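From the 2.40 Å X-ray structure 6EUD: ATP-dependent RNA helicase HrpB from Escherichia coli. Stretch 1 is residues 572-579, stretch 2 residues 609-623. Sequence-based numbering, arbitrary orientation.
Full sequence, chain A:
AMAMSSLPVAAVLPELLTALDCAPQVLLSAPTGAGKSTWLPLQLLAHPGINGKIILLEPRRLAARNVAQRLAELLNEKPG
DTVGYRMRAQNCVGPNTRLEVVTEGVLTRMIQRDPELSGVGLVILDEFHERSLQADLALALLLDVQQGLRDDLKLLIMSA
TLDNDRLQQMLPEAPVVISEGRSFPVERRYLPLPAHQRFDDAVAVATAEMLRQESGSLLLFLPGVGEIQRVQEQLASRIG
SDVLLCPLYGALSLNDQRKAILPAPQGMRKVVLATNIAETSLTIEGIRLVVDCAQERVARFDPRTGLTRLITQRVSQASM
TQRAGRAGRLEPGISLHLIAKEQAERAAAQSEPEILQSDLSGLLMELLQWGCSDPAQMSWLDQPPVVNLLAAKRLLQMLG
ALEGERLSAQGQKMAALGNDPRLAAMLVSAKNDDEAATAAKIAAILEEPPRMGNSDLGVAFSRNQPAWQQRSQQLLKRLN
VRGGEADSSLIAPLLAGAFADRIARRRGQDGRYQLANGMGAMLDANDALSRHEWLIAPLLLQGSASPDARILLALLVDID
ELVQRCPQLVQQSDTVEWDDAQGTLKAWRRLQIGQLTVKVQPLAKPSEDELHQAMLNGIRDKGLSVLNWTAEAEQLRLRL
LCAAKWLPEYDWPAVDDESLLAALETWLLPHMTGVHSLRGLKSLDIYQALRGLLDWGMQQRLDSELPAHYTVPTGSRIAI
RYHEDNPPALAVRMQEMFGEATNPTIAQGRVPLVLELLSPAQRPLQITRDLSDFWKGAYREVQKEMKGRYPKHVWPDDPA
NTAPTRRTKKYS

Stretch 1 (572-579) QSDTVEWD
Stretch 2 609-623: DELHQAMLNGIRDKG

How do the two backbones lie against each other? Stretch 1 is a β-strand throughout, with phi/psi near -130/130 through its middle and E577 more extended at -165/171. Residues 609-622 of stretch 2 form an α-helix, phi/psi near -64/-40 as far as R620, with D621 at -76/-46 and K622 loosening to -95/-17, carried by i to i-4 N-to-O hydrogen bonds such as that from G618 N to A614 O at 3.1 Å. The helix crosses the strand at a signed angle of -66°, and the axes approach to 5.4 Å. The register pairs T575 with A614, their CA atoms 4.2 Å apart, V576 with M615 (CA to CA 5.0 Å) and E577 with G618 (CA to CA 4.7 Å). After the helix, G623 takes phi/psi 94/166; a CB there would be jammed against the preceding carbonyl oxygen.

What lets a helix come so near a strand? A614 and G618 lie where the backbones are nearest, and at G618 there is no room for a side chain: an ideal CB would stand 1.9 Å from V576 O, a clash, and 3.1 Å from E577 CB. V576 N donates to A614 O at 2.9 Å, so this carbonyl serves the strand as well as G618 within the helix. CA-H...O contacts accompany it: A614 CA lies 3.3 Å from D574 O, T575 CA 3.5 Å from A614 O, and G618 CA 3.3 Å from V576 O. Water 2 donates to V576 O at 2.7 Å and to M615 O at 3.0 Å, joining the two backbones.

Which side chains meet around D574 and V576? The CA-to-CB bond of N617 (chi1 m, chi2 -34°) points toward the strand, and its ND2 donates to D574 O at 2.7 Å and 168°, satisfying that carbonyl. Its OD1 accepts a weak hydrogen bond from R620 NH1 at 3.2 Å. D574 (m, chi2 -28°) sets its CB 3.7 Å from A614 CB, while water 1 donates to D574 OD2 at 3.0 Å and E610 O at 2.9 Å. V576 (t) supplies the apolar contact: CG2 lies 3.8 Å from A614 CB and 4.4 Å from CD1 of L611 (t, p), whose CA-to-CB bond points away although its end comes nearer. T575 (m) places CG2 4.0 Å from G618 CA.

How do the charges settle at the end of the helix? The CA-to-CB bond of E577 points toward the helix, with chi1 p, chi2 t and chi3 -150°. Its OE1 forms a salt bridge with K622 NZ at 2.8 Å; the lysine follows m, m, t, m, bringing CE within 3.2 Å of W578 O. E577 OE2 lies 3.3 Å from G618 CA and just 2.8 Å from OD1 of D621 (chi1 m, chi2 144°). Two carboxylate oxygens so close would repel if both were charged, so one acid group probably holds a proton. W578 (t, chi2 -98°) sets its CA-to-CB bond sideways, and its ring makes no close contact with the helix.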

ATOM      1  N   GLN A 572       0.675 -20.295 -22.126  1.00 66.01           N
ATOM      2  CA  GLN A 572      -0.099 -20.575 -23.331  1.00 64.20           C
ATOM      3  C   GLN A 572      -1.590 -20.379 -23.066  1.00 64.88           C
ATOM      4  O   GLN A 572      -2.102 -20.758 -22.005  1.00 65.35           O
ATOM      5  CB  GLN A 572       0.176 -22.003 -23.785  1.00 68.20           C
ATOM      6  CG  GLN A 572      -0.230 -22.360 -25.198  1.00 74.20           C
ATOM      7  CD  GLN A 572       0.101 -23.813 -25.520  1.00 79.02           C
ATOM      8  OE1 GLN A 572       0.515 -24.135 -26.628  1.00 81.80           O
ATOM      9  NE2 GLN A 572      -0.092 -24.698 -24.544  1.00 80.20           N
ATOM     10  N   SER A 573      -2.294 -19.800 -24.032  1.00 66.73           N
ATOM     11  CA  SER A 573      -3.710 -19.483 -23.856  1.00 63.24           C
ATOM     12  C   SER A 573      -4.475 -19.560 -25.172  1.00 64.71           C
ATOM     13  O   SER A 573      -4.247 -18.760 -26.082  1.00 64.98           O
ATOM     14  CB  SER A 573      -3.862 -18.093 -23.255  1.00 60.91           C
ATOM     15  OG  SER A 573      -5.216 -17.755 -23.073  1.00 63.12           O
ATOM     16  N   ASP A 574      -5.378 -20.531 -25.273  1.00 61.08           N
ATOM     17  CA  ASP A 574      -6.167 -20.726 -26.487  1.00 56.13           C
ATOM     18  C   ASP A 574      -7.533 -20.047 -26.380  1.00 52.25           C
ATOM     19  O   ASP A 574      -8.090 -19.899 -25.287  1.00 51.64           O
ATOM     20  CB  ASP A 574      -6.336 -22.218 -26.777  1.00 61.51           C
ATOM     21  CG  ASP A 574      -5.007 -22.947 -26.882  1.00 68.10           C
ATOM     22  OD1 ASP A 574      -3.999 -22.303 -27.252  1.00 69.12           O
ATOM     23  OD2 ASP A 574      -4.968 -24.165 -26.596  1.00 71.24           O
ATOM     24  N   THR A 575      -8.070 -19.616 -27.514  1.00 49.51           N
ATOM     25  CA  THR A 575      -9.361 -18.951 -27.515  1.00 45.95           C
ATOM     26  C   THR A 575     -10.206 -19.395 -28.689  1.00 49.55           C
ATOM     27  O   THR A 575      -9.752 -19.379 -29.835  1.00 50.57           O
ATOM     28  CB  THR A 575      -9.220 -17.418 -27.563  1.00 48.77           C
ATOM     29  OG1 THR A 575      -8.419 -16.977 -26.465  1.00 51.40           O
ATOM     30  CG2 THR A 575     -10.581 -16.749 -27.464  1.00 48.78           C
ATOM     31  N   VAL A 576     -11.438 -19.809 -28.407  1.00 50.97           N
ATOM     32  CA  VAL A 576     -12.391 -20.084 -29.477  1.00 50.03           C
ATOM     33  C   VAL A 576     -13.679 -19.335 -29.180  1.00 52.47           C
ATOM     34  O   VAL A 576     -14.181 -19.361 -28.056  1.00 51.53           O
ATOM     35  CB  VAL A 576     -12.670 -21.593 -29.650  1.00 48.96           C
ATOM     36  CG1 VAL A 576     -13.768 -21.805 -30.659  1.00 53.45           C
ATOM     37  CG2 VAL A 576     -11.436 -22.304 -30.121  1.00 50.61           C
ATOM     38  N   GLU A 577     -14.196 -18.649 -30.191  1.00 58.80           N
ATOM     39  CA  GLU A 577     -15.402 -17.837 -30.054  1.00 59.86           C
ATOM     40  C   GLU A 577     -15.933 -17.484 -31.435  1.00 58.92           C
ATOM     41  O   GLU A 577     -15.259 -17.716 -32.444  1.00 60.18           O
ATOM     42  CB  GLU A 577     -15.107 -16.563 -29.277  1.00 60.71           C
ATOM     43  CG  GLU A 577     -14.162 -15.653 -30.034  1.00 65.25           C
ATOM     44  CD  GLU A 577     -13.487 -14.660 -29.138  1.00 68.63           C
ATOM     45  OE1 GLU A 577     -13.171 -13.551 -29.614  1.00 70.06           O
ATOM     46  OE2 GLU A 577     -13.273 -14.994 -27.955  1.00 71.44           O
ATOM     47  N   TRP A 578     -17.134 -16.913 -31.478  1.00 55.99           N
ATOM     48  CA  TRP A 578     -17.738 -16.517 -32.746  1.00 59.40           C
ATOM     49  C   TRP A 578     -17.762 -14.999 -32.926  1.00 62.48           C
ATOM     50  O   TRP A 578     -18.362 -14.270 -32.132  1.00 65.99           O
ATOM     51  CB  TRP A 578     -19.157 -17.075 -32.857  1.00 55.23           C
ATOM     52  CG  TRP A 578     -19.797 -16.780 -34.169  1.00 56.09           C
ATOM     53  CD1 TRP A 578     -20.670 -15.764 -34.446  1.00 51.72           C
ATOM     54  CD2 TRP A 578     -19.626 -17.511 -35.401  1.00 56.43           C
ATOM     55  NE1 TRP A 578     -21.050 -15.819 -35.766  1.00 53.40           N
ATOM     56  CE2 TRP A 578     -20.427 -16.879 -36.376  1.00 55.29           C
ATOM     57  CE3 TRP A 578     -18.877 -18.634 -35.767  1.00 58.59           C
ATOM     58  CZ2 TRP A 578     -20.507 -17.337 -37.700  1.00 58.71           C
ATOM     59  CZ3 TRP A 578     -18.952 -19.084 -37.087  1.00 64.50           C
ATOM     60  CH2 TRP A 578     -19.764 -18.437 -38.035  1.00 63.89           C
ATOM     61  N   ASP A 579     -17.107 -14.537 -33.985  1.00 61.10           N
ATOM     62  CA  ASP A 579     -17.089 -13.128 -34.340  1.00 61.03           C
ATOM     63  C   ASP A 579     -18.358 -12.753 -35.128  1.00 60.86           C
ATOM     64  O   ASP A 579     -18.464 -13.012 -36.341  1.00 59.28           O
ATOM     65  CB  ASP A 579     -15.811 -12.815 -35.131  1.00 64.87           C
ATOM     66  CG  ASP A 579     -15.705 -11.357 -35.537  1.00 70.45           C
ATOM     67  OD1 ASP A 579     -16.470 -10.527 -35.000  1.00 70.95           O
ATOM     68  OD2 ASP A 579     -14.824 -11.039 -36.369  1.00 76.34           O
ATOM     69  N   ASP A 609      -9.893 -31.287 -23.768  1.00 88.93           N
ATOM     70  CA  ASP A 609      -9.666 -30.492 -22.579  1.00 89.97           C
ATOM     71  C   ASP A 609      -9.171 -29.117 -23.012  1.00 90.02           C
ATOM     72  O   ASP A 609      -9.472 -28.112 -22.369  1.00 97.69           O
ATOM     73  CB  ASP A 609      -8.663 -31.180 -21.654  1.00 94.78           C
ATOM     74  CG  ASP A 609      -9.191 -32.490 -21.098  1.00 99.19           C
ATOM     75  OD1 ASP A 609     -10.147 -33.044 -21.681  1.00100.50           O
ATOM     76  OD2 ASP A 609      -8.631 -32.982 -20.098  1.00103.01           O
ATOM     77  N   GLU A 610      -8.422 -29.078 -24.114  1.00 84.37           N
ATOM     78  CA  GLU A 610      -7.934 -27.817 -24.670  1.00 74.79           C
ATOM     79  C   GLU A 610      -9.074 -26.985 -25.259  1.00 66.15           C
ATOM     80  O   GLU A 610      -9.186 -25.778 -25.006  1.00 62.13           O
ATOM     81  CB  GLU A 610      -6.870 -28.074 -25.734  1.00 72.88           C
ATOM     82  CG  GLU A 610      -5.479 -28.237 -25.162  1.00 74.83           C
ATOM     83  CD  GLU A 610      -4.422 -28.482 -26.223  1.00 75.73           C
ATOM     84  OE1 GLU A 610      -4.775 -28.904 -27.344  1.00 74.86           O
ATOM     85  OE2 GLU A 610      -3.233 -28.236 -25.927  1.00 76.09           O
ATOM     86  N   LEU A 611      -9.921 -27.648 -26.035  1.00 57.75           N
ATOM     87  CA  LEU A 611     -11.047 -27.001 -26.688  1.00 55.27           C
ATOM     88  C   LEU A 611     -11.995 -26.363 -25.674  1.00 56.66           C
ATOM     89  O   LEU A 611     -12.415 -25.212 -25.837  1.00 58.48           O
ATOM     90  CB  LEU A 611     -11.807 -28.011 -27.550  1.00 54.13           C
ATOM     91  CG  LEU A 611     -13.012 -27.462 -28.293  1.00 55.22           C
ATOM     92  CD1 LEU A 611     -12.556 -26.513 -29.393  1.00 57.48           C
ATOM     93  CD2 LEU A 611     -13.849 -28.601 -28.842  1.00 54.67           C
ATOM     94  N   HIS A 612     -12.329 -27.113 -24.631  1.00 50.91           N
ATOM     95  CA  HIS A 612     -13.228 -26.611 -23.615  1.00 51.06           C
ATOM     96  C   HIS A 612     -12.638 -25.394 -22.948  1.00 46.65           C
ATOM     97  O   HIS A 612     -13.336 -24.404 -22.698  1.00 47.94           O
ATOM     98  CB  HIS A 612     -13.523 -27.691 -22.592  1.00 52.48           C
ATOM     99  CG  HIS A 612     -14.231 -28.864 -23.174  1.00 53.91           C
ATOM    100  ND1 HIS A 612     -14.127 -30.132 -22.651  1.00 57.23           N
ATOM    101  CD2 HIS A 612     -15.052 -28.960 -24.246  1.00 57.33           C
ATOM    102  CE1 HIS A 612     -14.856 -30.963 -23.378  1.00 61.20           C
ATOM    103  NE2 HIS A 612     -15.428 -30.277 -24.350  1.00 61.59           N
ATOM    104  N   GLN A 613     -11.343 -25.465 -22.680  1.00 41.30           N
ATOM    105  CA  GLN A 613     -10.654 -24.353 -22.068  1.00 40.68           C
ATOM    106  C   GLN A 613     -10.682 -23.149 -23.014  1.00 42.36           C
ATOM    107  O   GLN A 613     -10.955 -22.020 -22.581  1.00 40.42           O
ATOM    108  CB  GLN A 613      -9.218 -24.735 -21.698  1.00 41.60           C
ATOM    109  CG  GLN A 613      -8.497 -23.671 -20.858  1.00 48.67           C
ATOM    110  CD  GLN A 613      -9.141 -23.451 -19.468  1.00 52.49           C
ATOM    111  OE1 GLN A 613      -9.535 -24.409 -18.794  1.00 56.86           O
ATOM    112  NE2 GLN A 613      -9.246 -22.186 -19.049  1.00 46.03           N
ATOM    113  N   ALA A 614     -10.431 -23.386 -24.302  1.00 43.89           N
ATOM    114  CA  ALA A 614     -10.421 -22.295 -25.280  1.00 46.21           C
ATOM    115  C   ALA A 614     -11.802 -21.635 -25.373  1.00 51.85           C
ATOM    116  O   ALA A 614     -11.906 -20.426 -25.574  1.00 56.70           O
ATOM    117  CB  ALA A 614      -9.964 -22.791 -26.655  1.00 43.97           C
ATOM    118  N   MET A 615     -12.859 -22.425 -25.215  1.00 50.49           N
ATOM    119  CA  MET A 615     -14.218 -21.892 -25.217  1.00 45.30           C
ATOM    120  C   MET A 615     -14.505 -21.020 -23.983  1.00 40.95           C
ATOM    121  O   MET A 615     -15.209 -19.995 -24.092  1.00 35.92           O
ATOM    122  CB  MET A 615     -15.226 -23.037 -25.295  1.00 47.28           C
ATOM    123  CG  MET A 615     -15.277 -23.738 -26.642  1.00 49.86           C
ATOM    124  SD  MET A 615     -16.484 -25.091 -26.647  1.00 58.17           S
ATOM    125  CE  MET A 615     -16.396 -25.637 -28.355  1.00 52.07           C
ATOM    126  N   LEU A 616     -13.994 -21.436 -22.817  1.00 38.90           N
ATOM    127  CA  LEU A 616     -14.120 -20.628 -21.597  1.00 40.43           C
ATOM    128  C   LEU A 616     -13.527 -19.239 -21.794  1.00 45.35           C
ATOM    129  O   LEU A 616     -14.123 -18.240 -21.370  1.00 46.92           O
ATOM    130  CB  LEU A 616     -13.440 -21.302 -20.400  1.00 40.92           C
ATOM    131  CG  LEU A 616     -14.021 -22.628 -19.893  1.00 38.28           C
ATOM    132  CD1 LEU A 616     -13.414 -22.968 -18.563  1.00 37.14           C
ATOM    133  CD2 LEU A 616     -15.515 -22.546 -19.776  1.00 39.57           C
ATOM    134  N   ASN A 617     -12.351 -19.178 -22.428  1.00 43.70           N
ATOM    135  CA  ASN A 617     -11.715 -17.905 -22.735  1.00 44.08           C
ATOM    136  C   ASN A 617     -12.531 -17.075 -23.729  1.00 44.63           C
ATOM    137  O   ASN A 617     -12.549 -15.837 -23.672  1.00 44.47           O
ATOM    138  CB  ASN A 617     -10.304 -18.136 -23.284  1.00 49.16           C
ATOM    139  CG  ASN A 617      -9.346 -18.679 -22.233  1.00 47.41           C
ATOM    140  OD1 ASN A 617      -9.446 -18.340 -21.060  1.00 49.52           O
ATOM    141  ND2 ASN A 617      -8.409 -19.516 -22.655  1.00 45.92           N
ATOM    142  N   GLY A 618     -13.207 -17.763 -24.642  1.00 41.87           N
ATOM    143  CA  GLY A 618     -14.079 -17.108 -25.594  1.00 41.34           C
ATOM    144  C   GLY A 618     -15.263 -16.486 -24.881  1.00 45.38           C
ATOM    145  O   GLY A 618     -15.719 -15.394 -25.238  1.00 47.28           O
ATOM    146  N   ILE A 619     -15.765 -17.189 -23.867  1.00 45.06           N
ATOM    147  CA  ILE A 619     -16.876 -16.693 -23.062  1.00 42.64           C
ATOM    148  C   ILE A 619     -16.427 -15.451 -22.292  1.00 43.98           C
ATOM    149  O   ILE A 619     -17.160 -14.459 -22.218  1.00 40.39           O
ATOM    150  CB  ILE A 619     -17.391 -17.769 -22.090  1.00 42.58           C
ATOM    151  CG1 ILE A 619     -17.924 -18.967 -22.872  1.00 42.18           C
ATOM    152  CG2 ILE A 619     -18.447 -17.187 -21.139  1.00 40.02           C
ATOM    153  CD1 ILE A 619     -18.189 -20.183 -22.024  1.00 42.04           C
ATOM    154  N   ARG A 620     -15.216 -15.506 -21.738  1.00 45.86           N
ATOM    155  CA  ARG A 620     -14.606 -14.329 -21.129  1.00 45.79           C
ATOM    156  C   ARG A 620     -14.497 -13.185 -22.131  1.00 50.62           C
ATOM    157  O   ARG A 620     -14.565 -12.025 -21.740  1.00 56.64           O
ATOM    158  CB  ARG A 620     -13.231 -14.653 -20.566  1.00 43.20           C
ATOM    159  CG  ARG A 620     -13.276 -15.701 -19.498  1.00 42.96           C
ATOM    160  CD  ARG A 620     -12.094 -15.642 -18.566  1.00 42.64           C
ATOM    161  NE  ARG A 620     -12.376 -16.533 -17.459  1.00 45.35           N
ATOM    162  CZ  ARG A 620     -11.961 -17.788 -17.383  1.00 41.93           C
ATOM    163  NH1 ARG A 620     -11.172 -18.281 -18.329  1.00 36.91           N
ATOM    164  NH2 ARG A 620     -12.309 -18.531 -16.337  1.00 39.04           N
ATOM    165  N   ASP A 621     -14.332 -13.497 -23.414  1.00 51.86           N
ATOM    166  CA  ASP A 621     -14.299 -12.436 -24.420  1.00 58.22           C
ATOM    167  C   ASP A 621     -15.684 -11.900 -24.713  1.00 56.91           C
ATOM    168  O   ASP A 621     -15.873 -10.694 -24.778  1.00 60.28           O
ATOM    169  CB  ASP A 621     -13.666 -12.911 -25.738  1.00 68.46           C
ATOM    170  CG  ASP A 621     -12.144 -12.762 -25.760  1.00 75.17           C
ATOM    171  OD1 ASP A 621     -11.462 -13.623 -26.350  1.00 74.60           O
ATOM    172  OD2 ASP A 621     -11.623 -11.776 -25.198  1.00 82.91           O
ATOM    173  N   LYS A 622     -16.649 -12.798 -24.901  1.00 55.14           N
ATOM    174  CA  LYS A 622     -17.963 -12.429 -25.424  1.00 51.83           C
ATOM    175  C   LYS A 622     -18.998 -12.168 -24.332  1.00 48.34           C
ATOM    176  O   LYS A 622     -20.043 -11.564 -24.590  1.00 51.43           O
ATOM    177  CB  LYS A 622     -18.480 -13.518 -26.369  1.00 52.37           C
ATOM    178  CG  LYS A 622     -17.718 -13.614 -27.668  1.00 55.20           C
ATOM    179  CD  LYS A 622     -17.744 -12.285 -28.374  1.00 57.72           C
ATOM    180  CE  LYS A 622     -17.291 -12.400 -29.814  1.00 60.27           C
ATOM    181  NZ  LYS A 622     -15.890 -12.828 -29.891  1.00 61.70           N
ATOM    182  N   GLY A 623     -18.707 -12.629 -23.121  1.00 43.18           N
ATOM    183  CA  GLY A 623     -19.619 -12.469 -22.005  1.00 44.17           C
ATOM    184  C   GLY A 623     -20.529 -13.673 -21.799  1.00 48.09           C
ATOM    185  O   GLY A 623     -20.657 -14.538 -22.666  1.00 53.46           O
TER
HETATM  186  O   HOH W   1      -6.752 -24.437 -24.202  1.00 45.24           O
HETATM  187  O   HOH W   2     -16.526 -19.565 -26.716  1.00 38.42           O